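Local coordinates for chinitase A (Streptomyces coelicolor, PDB 3EBV), which probably hydrolyses chitin as an endochitinase, the chain here being the glycosyl hydrolase family 18 domain of a longer protein, at residues Q21-V26 with D31-A36; V116-E121 with Q131-L136; L146-Q151 with Q164-V169; M178-S183 with C207-G212; S183-M186 with K192-A195. All coordinates share one frame; numbering follows the deposited sequence.

Contact 1. Residues Q21-V26 with D31-A36; sequences QKISDV and DIIAVA
Ile23 and Val26 press against Ile33 and Val35, packing the loop that follows strand 6-12 onto strand 32-40, two neighbouring strands of the family 18 TIM barrel. The contact itself is wholly apolar. Val26 and Ile33 meet tip to tip, with Val26 CG1 3.8 Å from Ile33 CD1. On Ile33 the fork of the side chain serves two partners: with CG1 anti to the carbonyl carbon (chi1 -58°), CD1 goes to Val26 while CG2 faces Ile23. There Ile23 CD1 lies 4.0 Å from Ile33 CG2, at an oblique crossing, and the same methyl comes within 4.3 Å of Val35 CG2. Cutting Ile33 back to an alanine removes both touching methyls and would probably leave Val26 and Ile23 beside a gap in this buried layer. Trp11 of strand 6-12 touches Ile23, Val26 and Ile33, and Phe64 of helix 61-73 adds to the cover of Ile23.

No hydrogen bond crosses between the segments; within 21-26, Val26 N bonds to Ile23 O (3.1 Å) and Asp25 N to Lys22 O (3.0 Å). Asp25 OD2 takes Lys22 N at 2.8 Å on its anti side, the donor standing 31° out of the carboxylate plane.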
# COMPACT_ATOMS: atom_id res chain seq x y z
N GLN A 21 9.20 13.83 8.95
CA GLN A 21 9.68 12.72 9.75
C GLN A 21 10.92 12.09 9.15
O GLN A 21 11.02 11.97 7.93
CB GLN A 21 8.62 11.58 9.85
CG GLN A 21 7.32 11.97 10.54
CD GLN A 21 6.37 10.80 10.65
OE1 GLN A 21 6.07 10.16 9.64
NE2 GLN A 21 5.87 10.53 11.86
N LYS A 22 11.83 11.66 10.03
CA LYS A 22 12.84 10.67 9.63
C LYS A 22 12.17 9.30 9.66
O LYS A 22 11.10 9.14 10.28
CB LYS A 22 14.04 10.68 10.59
CG LYS A 22 14.76 12.03 10.57
CD LYS A 22 15.88 12.08 11.60
CE LYS A 22 16.62 13.40 11.49
NZ LYS A 22 17.62 13.63 12.59
N ILE A 23 12.78 8.31 9.02
CA ILE A 23 12.26 6.95 9.16
C ILE A 23 12.19 6.55 10.65
O ILE A 23 11.27 5.85 11.06
CB ILE A 23 13.14 5.94 8.34
CG1 ILE A 23 12.89 6.15 6.83
CG2 ILE A 23 12.95 4.48 8.82
CD1 ILE A 23 11.50 5.60 6.31
N SER A 24 13.16 6.97 11.46
CA SER A 24 13.20 6.61 12.88
C SER A 24 12.04 7.22 13.67
O SER A 24 11.75 6.76 14.78
CB SER A 24 14.51 7.09 13.51
OG SER A 24 14.65 8.49 13.31
N ASP A 25 11.36 8.24 13.11
CA ASP A 25 10.21 8.83 13.79
C ASP A 25 8.90 8.06 13.57
O ASP A 25 7.90 8.32 14.22
CB ASP A 25 9.95 10.26 13.31
CG ASP A 25 11.07 11.22 13.69
OD1 ASP A 25 11.53 11.14 14.85
OD2 ASP A 25 11.40 12.04 12.81
N VAL A 26 8.89 7.17 12.57
CA VAL A 26 7.65 6.45 12.25
C VAL A 26 7.20 5.59 13.43
O VAL A 26 7.99 4.82 13.98
CB VAL A 26 7.84 5.57 10.99
CG1 VAL A 26 6.61 4.65 10.77
CG2 VAL A 26 8.11 6.47 9.76
N ASP A 31 4.08 -1.91 10.49
CA ASP A 31 4.85 -3.12 10.22
C ASP A 31 5.54 -3.07 8.88
O ASP A 31 6.58 -3.70 8.70
CB ASP A 31 3.91 -4.32 10.22
CG ASP A 31 3.17 -4.43 11.49
OD1 ASP A 31 3.81 -4.74 12.54
OD2 ASP A 31 1.96 -4.22 11.52
N ILE A 32 4.94 -2.36 7.93
CA ILE A 32 5.50 -2.18 6.61
C ILE A 32 5.50 -0.68 6.37
O ILE A 32 4.46 -0.03 6.53
CB ILE A 32 4.68 -2.88 5.49
CG1 ILE A 32 4.61 -4.39 5.76
CG2 ILE A 32 5.31 -2.61 4.11
CD1 ILE A 32 3.69 -5.13 4.75
N ILE A 33 6.67 -0.15 6.05
CA ILE A 33 6.82 1.28 5.74
C ILE A 33 7.15 1.41 4.27
O ILE A 33 8.16 0.85 3.80
CB ILE A 33 7.94 1.94 6.63
CG1 ILE A 33 7.62 1.76 8.11
CG2 ILE A 33 8.12 3.42 6.19
CD1 ILE A 33 8.84 2.08 9.03
N ALA A 34 6.26 2.07 3.53
CA ALA A 34 6.41 2.29 2.09
C ALA A 34 6.95 3.70 1.83
O ALA A 34 6.30 4.71 2.16
CB ALA A 34 5.08 2.04 1.35
N VAL A 35 8.18 3.76 1.29
CA VAL A 35 8.85 5.03 1.03
C VAL A 35 8.29 5.64 -0.26
O VAL A 35 8.39 5.05 -1.37
CB VAL A 35 10.34 4.78 0.94
CG1 VAL A 35 11.07 6.06 0.44
CG2 VAL A 35 10.87 4.35 2.28
N ALA A 36 7.69 6.83 -0.15
CA ALA A 36 6.98 7.45 -1.24
C ALA A 36 7.75 8.69 -1.76
O ALA A 36 7.75 9.71 -1.07
CB ALA A 36 5.57 7.89 -0.75

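Contact 2. Residues V116-E121 with Q131-L136; sequences VDIDLE and QALRAL
Val116 and Leu136 touch through single methyls, Val116 CG1 lying 3.7 Å from Leu136 CD2 as the two side chains pass at a slant. Beside them Ile118 CD1 lies 4.0 Å from Leu133 CD2; these two chains run past one another in opposite directions, so the meeting is alongside rather than head-on. In Val116 the touching branch sits between the backbone N and the carbonyl carbon (chi1 62°), while Leu136 holds CG anti to its N (chi1 -179°), which brings the two methyls together.

The backbones set this pairing. Val116 and Ile118, two apart on the strand, share a face, and Leu133 and Leu136, three residues apart, a little under one turn, share another. Asp117 faces the other way and bonds to Tyr10, Ser81 and Thr147 inside the barrel. Asp117, Asp119 and Glu121 fit the acidic signature of family 18 chitinases, whose last member acts as the catalytic acid in relatives.

Strand 115-120 and helix 126-140 open a beta-alpha-beta unit that ends in strand 145-148. Leu146 of that last strand touches Val116, Ile118 and Leu133, while Phe100 and Val104 of helix 94-111 pack on Ile118 and Leu136.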
# COMPACT_ATOMS: atom_id res chain seq x y z
N VAL A 116 9.03 -3.83 -2.92
CA VAL A 116 8.50 -2.77 -3.73
C VAL A 116 6.98 -2.70 -3.51
O VAL A 116 6.32 -3.73 -3.25
CB VAL A 116 8.80 -2.98 -5.25
CG1 VAL A 116 8.14 -4.29 -5.80
CG2 VAL A 116 8.42 -1.76 -6.07
N ASP A 117 6.46 -1.46 -3.63
CA ASP A 117 5.00 -1.22 -3.65
C ASP A 117 4.66 -0.64 -4.99
O ASP A 117 5.31 0.30 -5.47
CB ASP A 117 4.62 -0.22 -2.55
CG ASP A 117 3.16 0.26 -2.65
OD1 ASP A 117 2.25 -0.63 -2.52
OD2 ASP A 117 2.91 1.48 -2.87
N ILE A 118 3.66 -1.22 -5.65
CA ILE A 118 3.23 -0.72 -6.95
C ILE A 118 2.09 0.25 -6.78
O ILE A 118 0.97 -0.15 -6.44
CB ILE A 118 2.80 -1.92 -7.88
CG1 ILE A 118 3.90 -3.02 -7.91
CG2 ILE A 118 2.34 -1.42 -9.26
CD1 ILE A 118 5.26 -2.52 -8.44
N ASP A 119 2.36 1.52 -7.05
CA ASP A 119 1.38 2.58 -6.91
C ASP A 119 1.37 3.48 -8.15
O ASP A 119 1.24 4.71 -8.04
CB ASP A 119 1.66 3.40 -5.63
CG ASP A 119 0.58 4.42 -5.33
OD1 ASP A 119 -0.57 4.29 -5.82
OD2 ASP A 119 0.92 5.38 -4.60
N LEU A 120 1.44 2.85 -9.33
CA LEU A 120 1.27 3.60 -10.59
C LEU A 120 -0.20 4.06 -10.67
O LEU A 120 -1.14 3.24 -10.58
CB LEU A 120 1.60 2.73 -11.80
CG LEU A 120 3.00 2.10 -11.86
CD1 LEU A 120 3.26 1.56 -13.31
CD2 LEU A 120 4.03 3.06 -11.44
N GLU A 121 -0.39 5.35 -10.92
CA GLU A 121 -1.75 5.90 -11.08
C GLU A 121 -2.02 6.42 -12.49
O GLU A 121 -3.05 7.08 -12.75
CB GLU A 121 -2.01 6.94 -10.00
CG GLU A 121 -1.82 6.30 -8.62
CD GLU A 121 -2.25 7.17 -7.48
OE1 GLU A 121 -2.75 8.30 -7.71
OE2 GLU A 121 -2.04 6.73 -6.34
N GLN A 131 5.28 -9.44 -16.37
CA GLN A 131 6.63 -9.81 -16.80
C GLN A 131 7.68 -9.11 -15.93
O GLN A 131 8.64 -9.75 -15.47
CB GLN A 131 6.81 -9.39 -18.23
CG GLN A 131 8.25 -9.71 -18.78
CD GLN A 131 8.44 -9.29 -20.22
OE1 GLN A 131 7.49 -9.18 -21.01
NE2 GLN A 131 9.72 -9.08 -20.59
N ALA A 132 7.46 -7.81 -15.68
CA ALA A 132 8.41 -7.02 -14.87
C ALA A 132 8.55 -7.58 -13.45
O ALA A 132 9.65 -7.72 -12.90
CB ALA A 132 7.99 -5.56 -14.82
N LEU A 133 7.41 -7.91 -12.84
CA LEU A 133 7.45 -8.42 -11.48
C LEU A 133 8.12 -9.81 -11.38
O LEU A 133 8.78 -10.11 -10.37
CB LEU A 133 6.03 -8.43 -10.84
CG LEU A 133 5.49 -7.02 -10.57
CD1 LEU A 133 4.02 -7.15 -10.10
CD2 LEU A 133 6.32 -6.25 -9.54
N ARG A 134 7.90 -10.66 -12.39
CA ARG A 134 8.61 -11.96 -12.38
C ARG A 134 10.11 -11.77 -12.55
O ARG A 134 10.88 -12.46 -11.89
CB ARG A 134 8.05 -12.87 -13.48
CG ARG A 134 6.60 -13.37 -13.20
CD ARG A 134 6.51 -14.13 -11.93
NE ARG A 134 5.15 -14.65 -11.72
CZ ARG A 134 4.75 -15.36 -10.66
NH1 ARG A 134 5.58 -15.60 -9.64
NH2 ARG A 134 3.48 -15.79 -10.58
N ALA A 135 10.49 -10.83 -13.41
CA ALA A 135 11.95 -10.53 -13.57
C ALA A 135 12.55 -10.03 -12.25
O ALA A 135 13.64 -10.43 -11.82
CB ALA A 135 12.15 -9.52 -14.67
N LEU A 136 11.82 -9.14 -11.57
CA LEU A 136 12.26 -8.60 -10.28
C LEU A 136 12.33 -9.68 -9.22
O LEU A 136 13.30 -9.78 -8.47
CB LEU A 136 11.31 -7.48 -9.83
CG LEU A 136 11.65 -6.78 -8.51
CD1 LEU A 136 13.08 -6.21 -8.44
CD2 LEU A 136 10.60 -5.66 -8.21

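Contact 3. Residues L146-Q151 with Q164-V169; sequences LTMAPQ and QTALNV
Met148 and Ala166 bring their CA atoms within 8.0 Å, and Leu146 and Val169 within 9.6 Å, where strand 145-148 of the TIM barrel packs against the last turns of helix 161-168. Met148, modelled as selenomethionine, spans most of that space. It leaves the strand with CG anti to the carbonyl carbon, continues extended to the selenium, and bends there (chi3 91°), which lets two successive atoms find different partners. The selenium lies against Ala166, SE 4.0 Å from Ala166 CB and almost as near to its CA, while the terminal methyl turns along to Thr165, CE 3.8 Å from Thr165 CG2. The Met148 and Thr165 side chains cross at about a right angle. Thr165 divides its roles: its methyl takes the apolar contact, and OG1 hydrogen-bonds to the carbonyl O of Gly161, one turn earlier in the helix, so the buried hydroxyl is satisfied.

The second meeting is also purely apolar. Leu146 CD2 lies 4.0 Å from Val169 CG2, again at roughly a right angle. Val169 is the first residue to leave helical angles, yet its N still bonds to Thr165 O at 2.9 Å, so the last helical turn is still closed.

Strand, helix and strand 175-179 form one beta-alpha-beta unit of the barrel. Val176 of strand 175-179 touches Ala166 on one flank. On another, Leu133 of helix 126-140 meets Leu146, the same helix contributes Met129 and Thr130 beside Thr165, and Ile118 of strand 115-120 packs on Met148.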
# COMPACT_ATOMS: atom_id res chain seq x y z
N LEU A 146 6.06 -7.63 -1.66
CA LEU A 146 5.46 -7.06 -2.87
C LEU A 146 4.06 -6.60 -2.47
O LEU A 146 3.20 -7.44 -2.10
CB LEU A 146 5.37 -8.10 -4.00
CG LEU A 146 4.54 -7.64 -5.22
CD1 LEU A 146 5.05 -6.35 -5.87
CD2 LEU A 146 4.54 -8.84 -6.22
N THR A 147 3.85 -5.29 -2.51
CA THR A 147 2.50 -4.76 -2.24
C THR A 147 2.01 -3.98 -3.44
O THR A 147 2.80 -3.58 -4.30
CB THR A 147 2.50 -3.85 -0.95
OG1 THR A 147 3.26 -2.65 -1.19
CG2 THR A 147 3.12 -4.57 0.25
N MSE A 148 0.70 -3.70 -3.50
CA MSE A 148 0.12 -2.88 -4.56
C MSE A 148 -0.93 -2.00 -3.91
O MSE A 148 -1.57 -2.46 -2.95
CB MSE A 148 -0.54 -3.74 -5.63
CG MSE A 148 0.42 -4.83 -6.18
SE MSE A 148 -0.47 -5.86 -7.61
CE MSE A 148 0.12 -4.77 -9.12
N ALA A 149 -1.07 -0.79 -4.45
CA ALA A 149 -2.03 0.18 -3.90
C ALA A 149 -2.94 0.70 -5.03
O ALA A 149 -2.94 1.88 -5.40
CB ALA A 149 -1.29 1.36 -3.22
N PRO A 150 -3.76 -0.20 -5.60
CA PRO A 150 -4.71 0.23 -6.64
C PRO A 150 -5.69 1.28 -6.12
O PRO A 150 -5.94 1.34 -4.91
CB PRO A 150 -5.53 -1.06 -6.92
CG PRO A 150 -5.34 -1.93 -5.67
CD PRO A 150 -3.92 -1.63 -5.21
N GLN A 151 -6.23 2.06 -7.06
CA GLN A 151 -7.41 2.86 -6.80
C GLN A 151 -8.65 1.97 -6.94
O GLN A 151 -8.60 0.85 -7.48
CB GLN A 151 -7.45 4.04 -7.78
CG GLN A 151 -6.33 5.03 -7.48
CD GLN A 151 -6.37 6.17 -8.45
OE1 GLN A 151 -7.04 7.18 -8.22
NE2 GLN A 151 -5.69 6.01 -9.59
N GLN A 164 -5.87 -8.21 -12.41
CA GLN A 164 -5.31 -9.29 -13.25
C GLN A 164 -3.84 -9.53 -12.88
O GLN A 164 -3.41 -10.66 -12.76
CB GLN A 164 -5.39 -8.91 -14.72
CG GLN A 164 -4.98 -10.06 -15.65
CD GLN A 164 -5.80 -11.30 -15.45
OE1 GLN A 164 -5.33 -12.32 -14.87
NE2 GLN A 164 -7.06 -11.23 -15.92
N THR A 165 -3.11 -8.42 -12.67
CA THR A 165 -1.69 -8.53 -12.30
C THR A 165 -1.54 -9.23 -10.97
O THR A 165 -0.75 -10.17 -10.80
CB THR A 165 -1.00 -7.15 -12.28
OG1 THR A 165 -1.19 -6.52 -13.55
CG2 THR A 165 0.53 -7.28 -11.98
N ALA A 166 -2.32 -8.77 -9.98
CA ALA A 166 -2.28 -9.37 -8.66
C ALA A 166 -2.52 -10.89 -8.70
O ALA A 166 -1.80 -11.69 -8.07
CB ALA A 166 -3.32 -8.66 -7.76
N LEU A 167 -3.54 -11.32 -9.48
CA LEU A 167 -3.81 -12.75 -9.63
C LEU A 167 -2.64 -13.46 -10.33
O LEU A 167 -2.25 -14.56 -9.89
CB LEU A 167 -5.11 -12.96 -10.40
CG LEU A 167 -6.38 -12.55 -9.59
CD1 LEU A 167 -7.54 -12.50 -10.58
CD2 LEU A 167 -6.62 -13.53 -8.41
N ASN A 168 -2.07 -12.81 -11.35
CA ASN A 168 -0.98 -13.46 -12.11
C ASN A 168 0.20 -13.72 -11.21
O ASN A 168 0.91 -14.72 -11.39
CB ASN A 168 -0.53 -12.56 -13.25
CG ASN A 168 -1.55 -12.48 -14.39
OD1 ASN A 168 -2.54 -13.25 -14.42
ND2 ASN A 168 -1.29 -11.58 -15.35
N VAL A 169 0.43 -12.80 -10.26
CA VAL A 169 1.59 -12.94 -9.34
C VAL A 169 1.20 -13.32 -7.92
O VAL A 169 1.94 -13.06 -6.95
CB VAL A 169 2.53 -11.69 -9.38
CG1 VAL A 169 2.91 -11.34 -10.81
CG2 VAL A 169 1.83 -10.46 -8.71

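Contact 4. Residues M178-S183 with C207-G212; sequences MQYYNS and CIQLEG
Gln209 reaches from helix 199-210 with its amide nitrogen set against Met178, a selenomethionine on strand 175-179, joining a barrel strand of the TIM fold to a helix of its outer layer. The glutamine chain is extended beyond CG, with CG anti to the carbonyl carbon (chi1 -65°), and this carries the amide across most of the distance. The Met178 side chain meets it at a slant: NE2 of Gln209 is 3.5 Å from Met178 SE and 3.6 Å from Met178 CE. That CE is swung round by the bend at the selenium (chi3 75°), and it also rests over one face of the Tyr180 ring, offset toward the rim. Tyr180 approaches Gln209 from the opposite direction, its OH 3.7 Å from Gln209 NE2, and the ring and amide planes are inclined by 32°.

The polar ends are joined through a water. It lies 2.8 Å from Tyr180 OH and 2.8 Å from Gln209 OE1, and Met178 N makes a weak bond to the water, at 3.4 Å. The water can thus bridge the two side chains and probably helps to hold the Gln209 amide, though it has more acceptors in reach than protons.

Around this centre, Leu205 of the helix and Met155 of a loop touch Met178, and Leu202 and Ala206 pack on Tyr180. Cys207, bonded as a disulfide to Cys189, ties the same helix to an earlier loop. Tyr180 is the centre of an inverse gamma turn, closed by a weak bond from Tyr181 N to Gln179 O at 2.9 Å.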
# COMPACT_ATOMS: atom_id res chain seq x y z
N MSE A 178 -5.64 -1.60 -1.21
CA MSE A 178 -6.36 -0.66 -2.07
C MSE A 178 -6.61 0.67 -1.35
O MSE A 178 -6.71 0.72 -0.12
CB MSE A 178 -7.71 -1.26 -2.57
CG MSE A 178 -8.42 -0.32 -3.52
SE MSE A 178 -9.88 -1.30 -4.43
CE MSE A 178 -11.16 -1.40 -2.99
N GLN A 179 -6.68 1.75 -2.16
CA GLN A 179 -6.94 3.08 -1.64
C GLN A 179 -8.47 3.27 -1.64
O GLN A 179 -9.09 3.60 -2.67
CB GLN A 179 -6.29 4.14 -2.55
CG GLN A 179 -4.79 3.99 -2.68
CD GLN A 179 -4.23 5.05 -3.63
OE1 GLN A 179 -4.58 6.24 -3.54
NE2 GLN A 179 -3.37 4.62 -4.54
N TYR A 180 -9.08 3.03 -0.47
CA TYR A 180 -10.55 3.17 -0.36
C TYR A 180 -10.93 4.65 -0.14
O TYR A 180 -11.60 5.03 0.86
CB TYR A 180 -11.09 2.32 0.81
CG TYR A 180 -10.96 0.83 0.60
CD1 TYR A 180 -12.08 0.03 0.34
CD2 TYR A 180 -9.71 0.20 0.71
CE1 TYR A 180 -11.98 -1.36 0.19
CE2 TYR A 180 -9.59 -1.17 0.52
CZ TYR A 180 -10.72 -1.97 0.28
OH TYR A 180 -10.58 -3.32 0.09
N TYR A 181 -10.40 5.52 -1.01
CA TYR A 181 -10.53 6.97 -0.78
C TYR A 181 -10.18 7.71 -2.07
O TYR A 181 -9.73 7.10 -3.04
CB TYR A 181 -9.64 7.44 0.39
CG TYR A 181 -8.17 7.08 0.26
CD1 TYR A 181 -7.25 7.94 -0.37
CD2 TYR A 181 -7.66 5.94 0.85
CE1 TYR A 181 -5.87 7.60 -0.46
CE2 TYR A 181 -6.29 5.61 0.80
CZ TYR A 181 -5.41 6.45 0.15
OH TYR A 181 -4.10 6.08 0.08
N ASN A 182 -10.45 9.02 -2.05
CA ASN A 182 -10.45 9.84 -3.30
C ASN A 182 -11.22 9.16 -4.41
O ASN A 182 -10.81 9.15 -5.58
CB ASN A 182 -9.01 10.16 -3.80
CG ASN A 182 -8.23 11.01 -2.83
OD1 ASN A 182 -8.76 11.96 -2.26
ND2 ASN A 182 -6.97 10.65 -2.61
N SER A 183 -12.39 8.62 -4.06
CA SER A 183 -13.14 7.75 -4.96
C SER A 183 -14.59 8.22 -5.16
O SER A 183 -15.24 8.55 -4.18
CB SER A 183 -13.19 6.32 -4.38
OG SER A 183 -13.90 5.46 -5.24
N CYS A 207 -14.78 -7.29 -0.29
CA CYS A 207 -15.42 -8.56 -0.67
C CYS A 207 -15.12 -8.95 -2.13
O CYS A 207 -14.98 -10.13 -2.46
CB CYS A 207 -16.94 -8.36 -0.47
SG CYS A 207 -17.98 -9.72 -1.00
N ILE A 208 -15.04 -7.98 -3.04
CA ILE A 208 -14.78 -8.32 -4.45
C ILE A 208 -13.41 -9.02 -4.53
O ILE A 208 -13.24 -9.99 -5.29
CB ILE A 208 -14.74 -7.05 -5.35
CG1 ILE A 208 -16.06 -6.27 -5.29
CG2 ILE A 208 -14.42 -7.41 -6.80
CD1 ILE A 208 -15.95 -4.91 -5.95
N GLN A 209 -12.42 -8.51 -3.77
CA GLN A 209 -11.08 -9.15 -3.75
C GLN A 209 -11.11 -10.52 -3.08
O GLN A 209 -10.53 -11.49 -3.60
CB GLN A 209 -10.11 -8.21 -3.02
CG GLN A 209 -9.92 -6.92 -3.80
CD GLN A 209 -9.15 -5.85 -3.04
OE1 GLN A 209 -8.23 -6.14 -2.29
NE2 GLN A 209 -9.56 -4.60 -3.24
N LEU A 210 -11.79 -10.60 -1.93
CA LEU A 210 -11.84 -11.83 -1.13
C LEU A 210 -12.60 -12.96 -1.83
O LEU A 210 -12.31 -14.13 -1.57
CB LEU A 210 -12.42 -11.57 0.26
CG LEU A 210 -11.61 -10.58 1.13
CD1 LEU A 210 -12.49 -9.94 2.21
CD2 LEU A 210 -10.39 -11.34 1.73
N GLU A 211 -13.58 -12.59 -2.66
CA GLU A 211 -14.34 -13.58 -3.45
C GLU A 211 -13.75 -13.76 -4.84
O GLU A 211 -14.25 -14.62 -5.60
CB GLU A 211 -15.84 -13.16 -3.54
CG GLU A 211 -16.53 -13.10 -2.19
CD GLU A 211 -18.04 -12.82 -2.30
OE1 GLU A 211 -18.50 -12.37 -3.39
OE2 GLU A 211 -18.73 -13.05 -1.27
N GLY A 212 -12.72 -12.99 -5.21
CA GLY A 212 -12.25 -12.97 -6.58
C GLY A 212 -10.88 -13.59 -6.79
O GLY A 212 -10.26 -13.34 -7.82
O HOH W 1 -7.92 -3.99 -0.56

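Contact 5. Residues S183-M186 with K192-A195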
# COMPACT_ATOMS: atom_id res chain seq x y z
N SER A 183 -12.39 8.62 -4.06
CA SER A 183 -13.14 7.75 -4.96
C SER A 183 -14.59 8.22 -5.16
O SER A 183 -15.24 8.55 -4.18
CB SER A 183 -13.19 6.32 -4.38
OG SER A 183 -13.90 5.46 -5.24
N GLY A 184 -15.06 8.12 -6.40
CA GLY A 184 -16.48 8.21 -6.69
C GLY A 184 -17.18 6.95 -6.15
O GLY A 184 -16.53 6.00 -5.64
N THR A 185 -18.49 6.91 -6.30
CA THR A 185 -19.22 5.70 -5.88
C THR A 185 -18.76 4.51 -6.72
O THR A 185 -18.31 4.63 -7.88
CB THR A 185 -20.75 5.88 -5.97
OG1 THR A 185 -21.10 6.21 -7.32
CG2 THR A 185 -21.24 6.97 -5.00
N MSE A 186 -18.87 3.33 -6.11
CA MSE A 186 -18.39 2.10 -6.69
C MSE A 186 -19.36 0.96 -6.42
O MSE A 186 -20.14 1.05 -5.47
CB MSE A 186 -17.05 1.72 -6.04
CG MSE A 186 -15.92 2.69 -6.38
SE MSE A 186 -15.32 2.42 -8.23
CE MSE A 186 -14.88 4.30 -8.67
N LYS A 192 -24.29 -3.67 -5.74
CA LYS A 192 -24.96 -2.43 -5.27
C LYS A 192 -23.96 -1.28 -5.20
O LYS A 192 -22.76 -1.53 -5.06
CB LYS A 192 -25.62 -2.65 -3.90
CG LYS A 192 -26.66 -3.77 -3.85
CD LYS A 192 -27.46 -3.74 -2.54
CE LYS A 192 -28.65 -4.66 -2.68
NZ LYS A 192 -29.45 -4.72 -1.36
N VAL A 193 -24.45 -0.05 -5.26
CA VAL A 193 -23.58 1.14 -5.26
C VAL A 193 -23.31 1.59 -3.84
O VAL A 193 -24.25 1.78 -3.02
CB VAL A 193 -24.29 2.31 -6.03
CG1 VAL A 193 -23.46 3.59 -5.93
CG2 VAL A 193 -24.53 1.91 -7.48
N TYR A 194 -22.04 1.80 -3.54
CA TYR A 194 -21.60 2.27 -2.23
C TYR A 194 -20.75 3.53 -2.39
O TYR A 194 -20.15 3.78 -3.45
CB TYR A 194 -20.77 1.19 -1.48
CG TYR A 194 -21.63 -0.03 -1.16
CD1 TYR A 194 -22.41 -0.02 -0.02
CD2 TYR A 194 -21.69 -1.14 -2.03
CE1 TYR A 194 -23.24 -1.11 0.29
CE2 TYR A 194 -22.52 -2.23 -1.73
CZ TYR A 194 -23.29 -2.19 -0.55
OH TYR A 194 -24.14 -3.25 -0.21
N ALA A 195 -20.70 4.29 -1.31
CA ALA A 195 -19.99 5.58 -1.30
C ALA A 195 -18.85 5.58 -0.30
O ALA A 195 -18.96 4.99 0.80
CB ALA A 195 -20.96 6.68 -0.92
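Thr185 leans on segment 192-195, touching Val193, Tyr194 and Ala195 in turn. Its CB lies 3.3 Å from Tyr194 O and 3.5 Å from Val193 CG1. Of the two branches beyond, OG1 sits between the backbone N and the carbonyl carbon (chi1 58°) and comes 3.8 Å from Val193 CG1. CG2, the other tip, passes near Tyr194 O, turns toward Ala195 just past the strand and stops 4.1 Å from Ala195 CB. The threonine thus spreads along its neighbour, one branch toward Val193 and the other toward Ala195.

The main chains carry the pairing. Met186 and Tyr194 form an antiparallel hydrogen-bonded pair in a small beta hairpin: Met186 N donates to Tyr194 O at 3.0 Å, and Tyr194 N donates to Met186 O at 2.8 Å. The second bond is nearly straight, 172° at the hydrogen. A CA-H...O contact from Thr185 CA adds to the load on Tyr194 O (3.2 Å), and Val193 CA makes another to Met186 O (3.4 Å).

Beyond the hairpin, Met186 packs on Leu205 of helix 199-210 and on Thr152, while Tyr194 lies against Asp200 and Ala204 of that helix. The Tyr194 hydroxyl bonds to Asp190 OD2, and Asp190 OD1 takes Lys192 N, so one carboxylate bonds to both residues. At this surface position the two hydrogen bonds of one residue pair set the register, each carbonyl also receiving a weaker C-H, while the threonine adds apolar packing beside them.

Overall arrangement
Contacts 1 to 4 are buried and reach the same barrel sheet, whereas contact 5 lies at the surface, its centre about 21 Å from the centre of the chain. Contacts 2 and 3 are neighbours: strands 115-120 and 145-148 pair, Ile118 N bonding to Thr147 O, and both rely on methyl packing between strand and helix. Contact 1 shares that chemistry, but sets a loop on a strand, on the far side of the centre from contact 3. Contact 4 mixes apolar and polar groups through a water, and Gln179 of its strand reaches Glu121 of contact 2. Contact 5 shares Ser183 with contact 4, yet is held chiefly by main-chain hydrogen bonds.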